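Local structure of undecaprenyl-diphosphooligosaccharide--protein glycotransferase (Campylobacter jejuni, 3AAG) at residues A[32-36]-A[62-68]; A[144-148]-A[244-248]; A[147-151]-A[170-174]. The protein transfers, as a full-length enzyme of which this chain is the C-terminal periplasmic globular domain, a preassembled heptasaccharide from a lipid donor to asparagine side chains of nascent polypeptides. Residues are numbered along the deposited sequence.

Overall arrangement
All three contacts involve or adjoin the WWDYG motif and the MI motif (the second by similarity), which in this family define the pocket for the +2 Ser/Thr of the acceptor sequon. Interaction 1 packs W35 and W36 of WWDYG against segment 62-68, W36 touching N62 alone; interactions 2 and 3, sharing S147 and L148, set MI-motif residues against two parts of the C-terminal beta domain. Their centres lie about 10 Å apart, and about 19 and 15 Å from that of interaction 1. The motifs meet directly: W35 CD1 is 3.5 Å from I149 CD1, and W35 CB is 4.2 Å from SE of M146. By similarity, W35, W36 and I149 touch the acceptor peptide.

Interaction 1 (A[32-36]-A[62-68]); sequences VVTWW and NFFPSFA
W35, P65 and N62 carry most of this buried contact, in which the chain leaving strand 31-33 enters the WWDYG motif across segment 62-68. V33 is extended, T34 almost fully stretched (phi/psi -174/174) and W35 at -73/153, while W36 turns into a 3-10 conformation. T34 and P65 are 5.5 Å apart at CA, W36 and N62 7.6 Å. Although its CA-to-CB bond points away, W35 (chi1 t, chi2 -127°) swings its indole back onto segment 62-68: CH2 lies 3.8 Å from N62 CB, CZ3 3.8 Å from S66 CB and CE3 4.4 Å from P65 CB. P65 CB also sits 3.4 Å from T34 O, and V33 CG1 reaches P65 CA at 4.1 Å and A68 CB at 4.4 Å. N62 (chi1 m) holds OD1 3.5 Å from W36 CD1, a van der Waals approach. No hydrogen bond joins the segments, so this is close packing, chiefly of W35, at the WWDYG residues that by similarity meet the acceptor peptide. V33 pairs with strand 138-140 through Y139, T34 OG1 bonds Y141 O, and the phenylalanines of helix 63-67 pack on helices 73-87, 103-107 and 116-122.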
loop_
_atom_site.group_PDB
_atom_site.type_symbol
_atom_site.label_atom_id
_atom_site.label_comp_id
_atom_site.label_asym_id
_atom_site.label_seq_id
_atom_site.Cartn_x
_atom_site.Cartn_y
_atom_site.Cartn_z
ATOM N N VAL A 32 -4.424 10.255 9.848
ATOM C CA VAL A 32 -4.201 8.893 9.409
ATOM C C VAL A 32 -4.201 8.873 7.890
ATOM O O VAL A 32 -5.174 9.281 7.260
ATOM C CB VAL A 32 -5.294 7.946 9.941
ATOM C CG1 VAL A 32 -5.311 6.651 9.149
ATOM C CG2 VAL A 32 -5.079 7.672 11.419
ATOM N N VAL A 33 -3.101 8.416 7.305
ATOM C CA VAL A 33 -3.029 8.234 5.863
ATOM C C VAL A 33 -3.515 6.843 5.483
ATOM O O VAL A 33 -3.029 5.843 6.009
ATOM C CB VAL A 33 -1.599 8.452 5.326
ATOM C CG1 VAL A 33 -1.537 8.147 3.838
ATOM C CG2 VAL A 33 -1.148 9.874 5.598
ATOM N N THR A 34 -4.479 6.786 4.572
ATOM C CA THR A 34 -5.084 5.522 4.177
ATOM C C THR A 34 -6.044 5.721 3.009
ATOM O O THR A 34 -6.304 6.846 2.595
ATOM C CB THR A 34 -5.843 4.875 5.350
ATOM O OG1 THR A 34 -5.803 3.449 5.218
ATOM C CG2 THR A 34 -7.293 5.345 5.376
ATOM N N TRP A 35 -6.567 4.621 2.482
ATOM C CA TRP A 35 -7.476 4.682 1.347
ATOM C C TRP A 35 -8.837 5.219 1.777
ATOM O O TRP A 35 -9.224 5.079 2.936
ATOM C CB TRP A 35 -7.623 3.297 0.718
ATOM C CG TRP A 35 -8.156 3.335 -0.671
ATOM C CD1 TRP A 35 -9.226 2.644 -1.157
ATOM C CD2 TRP A 35 -7.651 4.113 -1.760
ATOM N NE1 TRP A 35 -9.416 2.940 -2.484
ATOM C CE2 TRP A 35 -8.462 3.841 -2.878
ATOM C CE3 TRP A 35 -6.591 5.013 -1.898
ATOM C CZ2 TRP A 35 -8.247 4.436 -4.117
ATOM C CZ3 TRP A 35 -6.378 5.603 -3.130
ATOM C CH2 TRP A 35 -7.202 5.312 -4.223
ATOM N N TRP A 36 -9.563 5.833 0.848
ATOM C CA TRP A 36 -10.770 6.582 1.203
ATOM C C TRP A 36 -11.914 5.699 1.694
ATOM O O TRP A 36 -12.788 6.159 2.428
ATOM C CB TRP A 36 -11.235 7.465 0.042
ATOM C CG TRP A 36 -11.817 6.704 -1.113
ATOM C CD1 TRP A 36 -11.174 6.336 -2.258
ATOM C CD2 TRP A 36 -13.162 6.225 -1.237
ATOM N NE1 TRP A 36 -12.031 5.656 -3.085
ATOM C CE2 TRP A 36 -13.259 5.574 -2.483
ATOM C CE3 TRP A 36 -14.292 6.282 -0.416
ATOM C CZ2 TRP A 36 -14.440 4.983 -2.928
ATOM C CZ3 TRP A 36 -15.467 5.695 -0.861
ATOM C CH2 TRP A 36 -15.530 5.055 -2.104
ATOM N N ASN A 62 -7.127 11.299 -4.398
ATOM C CA ASN A 62 -6.639 9.943 -4.181
ATOM C C ASN A 62 -5.125 9.836 -4.311
ATOM O O ASN A 62 -4.500 8.976 -3.690
ATOM C CB ASN A 62 -7.326 8.968 -5.137
ATOM C CG ASN A 62 -8.787 8.751 -4.794
ATOM O OD1 ASN A 62 -9.201 8.924 -3.646
ATOM N ND2 ASN A 62 -9.580 8.369 -5.790
ATOM N N PHE A 63 -4.539 10.719 -5.114
ATOM C CA PHE A 63 -3.132 10.600 -5.479
ATOM C C PHE A 63 -2.227 10.414 -4.266
ATOM O O PHE A 63 -1.274 9.640 -4.311
ATOM C CB PHE A 63 -2.674 11.816 -6.287
ATOM C CG PHE A 63 -1.187 11.876 -6.488
ATOM C CD1 PHE A 63 -0.562 11.027 -7.390
ATOM C CD2 PHE A 63 -0.410 12.769 -5.768
ATOM C CE1 PHE A 63 0.807 11.074 -7.573
ATOM C CE2 PHE A 63 0.959 12.821 -5.948
ATOM C CZ PHE A 63 1.568 11.969 -6.852
ATOM N N PHE A 64 -2.525 11.128 -3.185
ATOM C CA PHE A 64 -1.583 11.266 -2.079
ATOM C C PHE A 64 -1.579 10.052 -1.162
ATOM O O PHE A 64 -0.516 9.522 -0.834
ATOM C CB PHE A 64 -1.870 12.538 -1.278
ATOM C CG PHE A 64 -1.571 13.803 -2.031
ATOM C CD1 PHE A 64 -2.597 14.623 -2.470
ATOM C CD2 PHE A 64 -0.262 14.164 -2.308
ATOM C CE1 PHE A 64 -2.324 15.782 -3.168
ATOM C CE2 PHE A 64 0.018 15.322 -3.005
ATOM C CZ PHE A 64 -1.013 16.133 -3.436
ATOM N N PRO A 65 -2.770 9.601 -0.741
ATOM C CA PRO A 65 -2.850 8.348 0.005
ATOM C C PRO A 65 -2.258 7.221 -0.830
ATOM O O PRO A 65 -1.503 6.394 -0.318
ATOM C CB PRO A 65 -4.359 8.132 0.182
ATOM C CG PRO A 65 -4.972 9.479 -0.012
ATOM C CD PRO A 65 -4.097 10.183 -1.004
ATOM N N SER A 66 -2.600 7.209 -2.114
ATOM C CA SER A 66 -2.177 6.149 -3.018
ATOM C C SER A 66 -0.658 6.111 -3.143
ATOM O O SER A 66 -0.051 5.043 -3.093
ATOM C CB SER A 66 -2.821 6.331 -4.394
ATOM O OG SER A 66 -2.058 5.695 -5.408
ATOM N N PHE A 67 -0.052 7.283 -3.304
ATOM C CA PHE A 67 1.396 7.380 -3.432
ATOM C C PHE A 67 2.095 6.806 -2.208
ATOM O O PHE A 67 2.961 5.944 -2.328
ATOM C CB PHE A 67 1.823 8.834 -3.649
ATOM C CG PHE A 67 3.244 8.983 -4.118
ATOM C CD1 PHE A 67 3.543 8.994 -5.469
ATOM C CD2 PHE A 67 4.277 9.112 -3.206
ATOM C CE1 PHE A 67 4.845 9.130 -5.904
ATOM C CE2 PHE A 67 5.585 9.248 -3.635
ATOM C CZ PHE A 67 5.868 9.259 -4.987
ATOM N N ALA A 68 1.715 7.287 -1.029
ATOM C CA ALA A 68 2.351 6.850 0.210
ATOM C C ALA A 68 1.923 5.434 0.601
ATOM O O ALA A 68 2.216 4.970 1.706
ATOM C CB ALA A 68 2.062 7.839 1.339
#

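Interaction 2 (A[144-148]-A[244-248]); sequences ARMSL and IPYAQ
A 3-10 turn at 144-146 faces a type II beta turn running from I244 to A247, with CA atoms of R145 and I244 6.3 Å apart and those of L148 and A247 6.7 Å. The first turn is held by S147 N and S147 OG, each bonded to A144 O (2.9 and 3.0 Å); the second by A247 N to I244 O at 3.2 Å. I244 (-108/113, chi1 m, chi2 m) is the most covered residue. It packs against three residues of segment 144-148: CG1 lies 4.0 Å from A144 CB, CD1 3.6 Å from R145 CB and CG2 3.7 Å from L148 CD1. P245 (-63/121) contributes mainly its carbonyl, with O 4.0 Å from L148 CD1. Y246 takes the positive phi of the turn (102/-4); its CB approaches L148 CD2 at 4.2 Å and its O the same methyl at 3.8 Å, while its ring leads away to stack with Y176. A247 (-125/75) places CB 3.6 Å from L148 CD2 and 4.0 Å from S147 OG. Thus L148, in the mt rotamer, spans the turn from I244 to A247. Q248 bonds through its backbone to A175 and L239, continuing into the beta sheet. Without a hydrogen bond between the segments, the contact is mainly apolar packing. It sets A144, R145 and the start of the MI motif (S147, L148) against the loop joining strands 235-238 and 249-252 of the C-terminal beta domain; that motif, assigned by similarity, is consistent with part of the pocket for the +2 Ser/Thr, as in relatives.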
loop_
_atom_site.group_PDB
_atom_site.type_symbol
_atom_site.label_atom_id
_atom_site.label_comp_id
_atom_site.label_asym_id
_atom_site.label_seq_id
_atom_site.Cartn_x
_atom_site.Cartn_y
_atom_site.Cartn_z
ATOM N N ALA A 144 -5.538 -5.757 5.956
ATOM C CA ALA A 144 -5.475 -6.890 5.041
ATOM C C ALA A 144 -6.443 -6.716 3.871
ATOM O O ALA A 144 -6.049 -6.810 2.709
ATOM C CB ALA A 144 -5.765 -8.184 5.782
ATOM N N ARG A 145 -7.707 -6.456 4.184
ATOM C CA ARG A 145 -8.764 -6.480 3.178
ATOM C C ARG A 145 -8.482 -5.561 1.995
ATOM O O ARG A 145 -9.142 -5.658 0.960
ATOM C CB ARG A 145 -10.116 -6.130 3.805
ATOM C CG ARG A 145 -10.158 -4.764 4.469
ATOM C CD ARG A 145 -11.380 -4.619 5.359
ATOM N NE ARG A 145 -12.538 -4.140 4.610
ATOM C CZ ARG A 145 -13.184 -3.009 4.875
ATOM N NH1 ARG A 145 -12.788 -2.234 5.879
ATOM N NH2 ARG A 145 -14.228 -2.651 4.137
HETATM N N MSE A 146 -7.508 -4.667 2.142
HETATM C CA MSE A 146 -7.198 -3.711 1.079
HETATM C C MSE A 146 -6.579 -4.397 -0.137
HETATM O O MSE A 146 -6.731 -3.934 -1.267
HETATM C CB MSE A 146 -6.285 -2.588 1.583
HETATM C CG MSE A 146 -6.063 -1.474 0.560
HETATM SE SE MSE A 146 -5.014 0.042 1.224
HETATM C CE MSE A 146 -3.451 -0.921 1.889
ATOM N N SER A 147 -5.884 -5.503 0.099
ATOM C CA SER A 147 -5.359 -6.313 -0.996
ATOM C C SER A 147 -6.383 -6.480 -2.121
ATOM O O SER A 147 -6.039 -6.404 -3.299
ATOM C CB SER A 147 -4.904 -7.682 -0.486
ATOM O OG SER A 147 -5.981 -8.389 0.104
ATOM N N LEU A 148 -7.641 -6.706 -1.754
ATOM C CA LEU A 148 -8.681 -6.970 -2.742
ATOM C C LEU A 148 -8.950 -5.763 -3.632
ATOM O O LEU A 148 -9.604 -5.885 -4.667
ATOM C CB LEU A 148 -9.978 -7.410 -2.063
ATOM C CG LEU A 148 -9.979 -8.781 -1.385
ATOM C CD1 LEU A 148 -11.337 -9.058 -0.769
ATOM C CD2 LEU A 148 -9.597 -9.876 -2.369
ATOM N N ILE A 244 -9.093 -13.478 4.752
ATOM C CA ILE A 244 -9.856 -12.692 3.789
ATOM C C ILE A 244 -10.365 -13.571 2.654
ATOM O O ILE A 244 -9.576 -14.085 1.861
ATOM C CB ILE A 244 -9.005 -11.555 3.190
ATOM C CG1 ILE A 244 -8.646 -10.528 4.267
ATOM C CG2 ILE A 244 -9.741 -10.888 2.037
ATOM C CD1 ILE A 244 -9.799 -9.629 4.657
ATOM N N PRO A 245 -11.693 -13.744 2.573
ATOM C CA PRO A 245 -12.323 -14.540 1.521
ATOM C C PRO A 245 -12.080 -13.948 0.134
ATOM O O PRO A 245 -12.452 -12.803 -0.129
ATOM C CB PRO A 245 -13.815 -14.470 1.870
ATOM C CG PRO A 245 -13.861 -14.097 3.313
ATOM C CD PRO A 245 -12.679 -13.207 3.525
ATOM N N TYR A 246 -11.455 -14.731 -0.742
ATOM C CA TYR A 246 -11.221 -14.314 -2.120
ATOM C C TYR A 246 -9.784 -13.854 -2.327
ATOM O O TYR A 246 -9.381 -13.529 -3.446
ATOM C CB TYR A 246 -12.195 -13.205 -2.521
ATOM C CG TYR A 246 -13.629 -13.667 -2.639
ATOM C CD1 TYR A 246 -14.670 -12.754 -2.731
ATOM C CD2 TYR A 246 -13.942 -15.019 -2.654
ATOM C CE1 TYR A 246 -15.981 -13.174 -2.839
ATOM C CE2 TYR A 246 -15.249 -15.448 -2.761
ATOM C CZ TYR A 246 -16.266 -14.522 -2.853
ATOM O OH TYR A 246 -17.571 -14.944 -2.958
ATOM N N ALA A 247 -9.014 -13.834 -1.244
ATOM C CA ALA A 247 -7.623 -13.406 -1.306
ATOM C C ALA A 247 -6.694 -14.474 -0.744
ATOM O O ALA A 247 -6.179 -14.341 0.365
ATOM C CB ALA A 247 -7.438 -12.093 -0.561
ATOM N N GLN A 248 -6.484 -15.533 -1.517
ATOM C CA GLN A 248 -5.585 -16.606 -1.117
ATOM C C GLN A 248 -4.236 -16.478 -1.815
ATOM O O GLN A 248 -3.210 -16.913 -1.291
ATOM C CB GLN A 248 -6.213 -17.965 -1.431
ATOM C CG GLN A 248 -7.406 -18.311 -0.557
ATOM C CD GLN A 248 -6.997 -18.963 0.748
ATOM O OE1 GLN A 248 -6.143 -19.850 0.770
ATOM N NE2 GLN A 248 -7.605 -18.526 1.844
#

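Interaction 3 (A[147-151]-A[170-174]); sequences SLIFS and FTFST
F172, chi1 t and chi2 88°, is the central side chain where the start of helix 150-155 meets the start of strand 172-179. F150, also t at chi1 (chi2 60°), turns the edge of its ring toward the face of F172 in a T-shaped pair: centroids 5.0 Å apart, planes at 70°. F150 CB lies 3.7 Å from F172 CE2, and S147 O approaches the same CE2 at the ring edge at 3.5 Å. The CA atoms of S151 and F172 are 5.3 Å apart, those of L148 and T174 6.5 Å. I149 occupies the N-cap position before the helix; its side chain points away from the strand, onto W35 and Y38. F172 and T174 face the helix start, whereas S173 between them faces away. T174, chi1 p, sets CG2 3.8 Å from S147 O and OG1 3.7 Å from L148 CD2, whose leucine (mt) bends its end back toward the strand. S151 (chi1 t) has CB 3.7 Å from F172 O and OG 3.5 Å from F170 CE1. Beyond the pair, F172 packs on I250, M252 and V262, and F150 meets Y261. Van der Waals packing around an aromatic pair, with serine and threonine atoms alongside, sets the MI-motif segment, whose N-cap residue I149 is by similarity an acceptor-peptide contact, against the beta domain. No hydrogen bond or charge pair crosses, which implies a join held by close contact and not by directional bonds.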
loop_
_atom_site.group_PDB
_atom_site.type_symbol
_atom_site.label_atom_id
_atom_site.label_comp_id
_atom_site.label_asym_id
_atom_site.label_seq_id
_atom_site.Cartn_x
_atom_site.Cartn_y
_atom_site.Cartn_z
ATOM N N SER A 147 -5.884 -5.503 0.099
ATOM C CA SER A 147 -5.359 -6.313 -0.996
ATOM C C SER A 147 -6.383 -6.480 -2.121
ATOM O O SER A 147 -6.039 -6.404 -3.299
ATOM C CB SER A 147 -4.904 -7.682 -0.486
ATOM O OG SER A 147 -5.981 -8.389 0.104
ATOM N N LEU A 148 -7.641 -6.706 -1.754
ATOM C CA LEU A 148 -8.681 -6.970 -2.742
ATOM C C LEU A 148 -8.950 -5.763 -3.632
ATOM O O LEU A 148 -9.604 -5.885 -4.667
ATOM C CB LEU A 148 -9.978 -7.410 -2.063
ATOM C CG LEU A 148 -9.979 -8.781 -1.385
ATOM C CD1 LEU A 148 -11.337 -9.058 -0.769
ATOM C CD2 LEU A 148 -9.597 -9.876 -2.369
ATOM N N ILE A 149 -8.453 -4.599 -3.225
ATOM C CA ILE A 149 -8.722 -3.360 -3.953
ATOM C C ILE A 149 -7.441 -2.603 -4.278
ATOM O O ILE A 149 -7.480 -1.548 -4.909
ATOM C CB ILE A 149 -9.662 -2.424 -3.169
ATOM C CG1 ILE A 149 -9.114 -2.169 -1.762
ATOM C CG2 ILE A 149 -11.069 -2.997 -3.117
ATOM C CD1 ILE A 149 -9.481 -0.815 -1.205
ATOM N N PHE A 150 -6.307 -3.146 -3.847
ATOM C CA PHE A 150 -5.036 -2.435 -3.941
ATOM C C PHE A 150 -4.689 -2.067 -5.380
ATOM O O PHE A 150 -4.052 -1.044 -5.634
ATOM C CB PHE A 150 -3.907 -3.259 -3.319
ATOM C CG PHE A 150 -2.645 -2.476 -3.094
ATOM C CD1 PHE A 150 -2.647 -1.355 -2.277
ATOM C CD2 PHE A 150 -1.457 -2.858 -3.700
ATOM C CE1 PHE A 150 -1.486 -0.627 -2.067
ATOM C CE2 PHE A 150 -0.293 -2.136 -3.495
ATOM C CZ PHE A 150 -0.308 -1.018 -2.675
ATOM N N SER A 151 -5.108 -2.903 -6.321
ATOM C CA SER A 151 -4.926 -2.608 -7.734
ATOM C C SER A 151 -5.483 -1.230 -8.068
ATOM O O SER A 151 -4.835 -0.432 -8.747
ATOM C CB SER A 151 -5.611 -3.669 -8.593
ATOM O OG SER A 151 -5.158 -3.602 -9.932
ATOM N N PHE A 170 0.695 -1.576 -14.147
ATOM C CA PHE A 170 1.266 -2.407 -13.094
ATOM C C PHE A 170 0.494 -3.720 -13.024
ATOM O O PHE A 170 -0.375 -3.977 -13.856
ATOM C CB PHE A 170 1.178 -1.681 -11.749
ATOM C CG PHE A 170 -0.213 -1.241 -11.393
ATOM C CD1 PHE A 170 -1.036 -2.052 -10.630
ATOM C CD2 PHE A 170 -0.702 -0.021 -11.830
ATOM C CE1 PHE A 170 -2.319 -1.652 -10.304
ATOM C CE2 PHE A 170 -1.985 0.383 -11.507
ATOM C CZ PHE A 170 -2.794 -0.435 -10.742
ATOM N N THR A 171 0.806 -4.548 -12.033
ATOM C CA THR A 171 0.068 -5.791 -11.834
ATOM C C THR A 171 -0.067 -6.165 -10.363
ATOM O O THR A 171 0.926 -6.411 -9.676
ATOM C CB THR A 171 0.702 -6.960 -12.607
ATOM O OG1 THR A 171 0.694 -6.666 -14.009
ATOM C CG2 THR A 171 -0.074 -8.244 -12.358
ATOM N N PHE A 172 -1.307 -6.206 -9.888
ATOM C CA PHE A 172 -1.610 -6.699 -8.552
ATOM C C PHE A 172 -2.924 -7.466 -8.592
ATOM O O PHE A 172 -3.977 -6.931 -8.246
ATOM C CB PHE A 172 -1.713 -5.535 -7.564
ATOM C CG PHE A 172 -1.607 -5.947 -6.123
ATOM C CD1 PHE A 172 -0.373 -6.032 -5.501
ATOM C CD2 PHE A 172 -2.743 -6.244 -5.389
ATOM C CE1 PHE A 172 -0.272 -6.407 -4.175
ATOM C CE2 PHE A 172 -2.649 -6.622 -4.062
ATOM C CZ PHE A 172 -1.412 -6.703 -3.455
ATOM N N SER A 173 -2.857 -8.720 -9.028
ATOM C CA SER A 173 -4.053 -9.538 -9.171
ATOM C C SER A 173 -4.138 -10.571 -8.056
ATOM O O SER A 173 -3.273 -11.438 -7.933
ATOM C CB SER A 173 -4.076 -10.228 -10.536
ATOM O OG SER A 173 -5.386 -10.650 -10.870
ATOM N N THR A 174 -5.181 -10.469 -7.241
ATOM C CA THR A 174 -5.432 -11.458 -6.202
ATOM C C THR A 174 -6.498 -12.446 -6.654
ATOM O O THR A 174 -7.341 -12.121 -7.490
ATOM C CB THR A 174 -5.873 -10.791 -4.885
ATOM O OG1 THR A 174 -7.123 -10.119 -5.081
ATOM C CG2 THR A 174 -4.830 -9.786 -4.424
#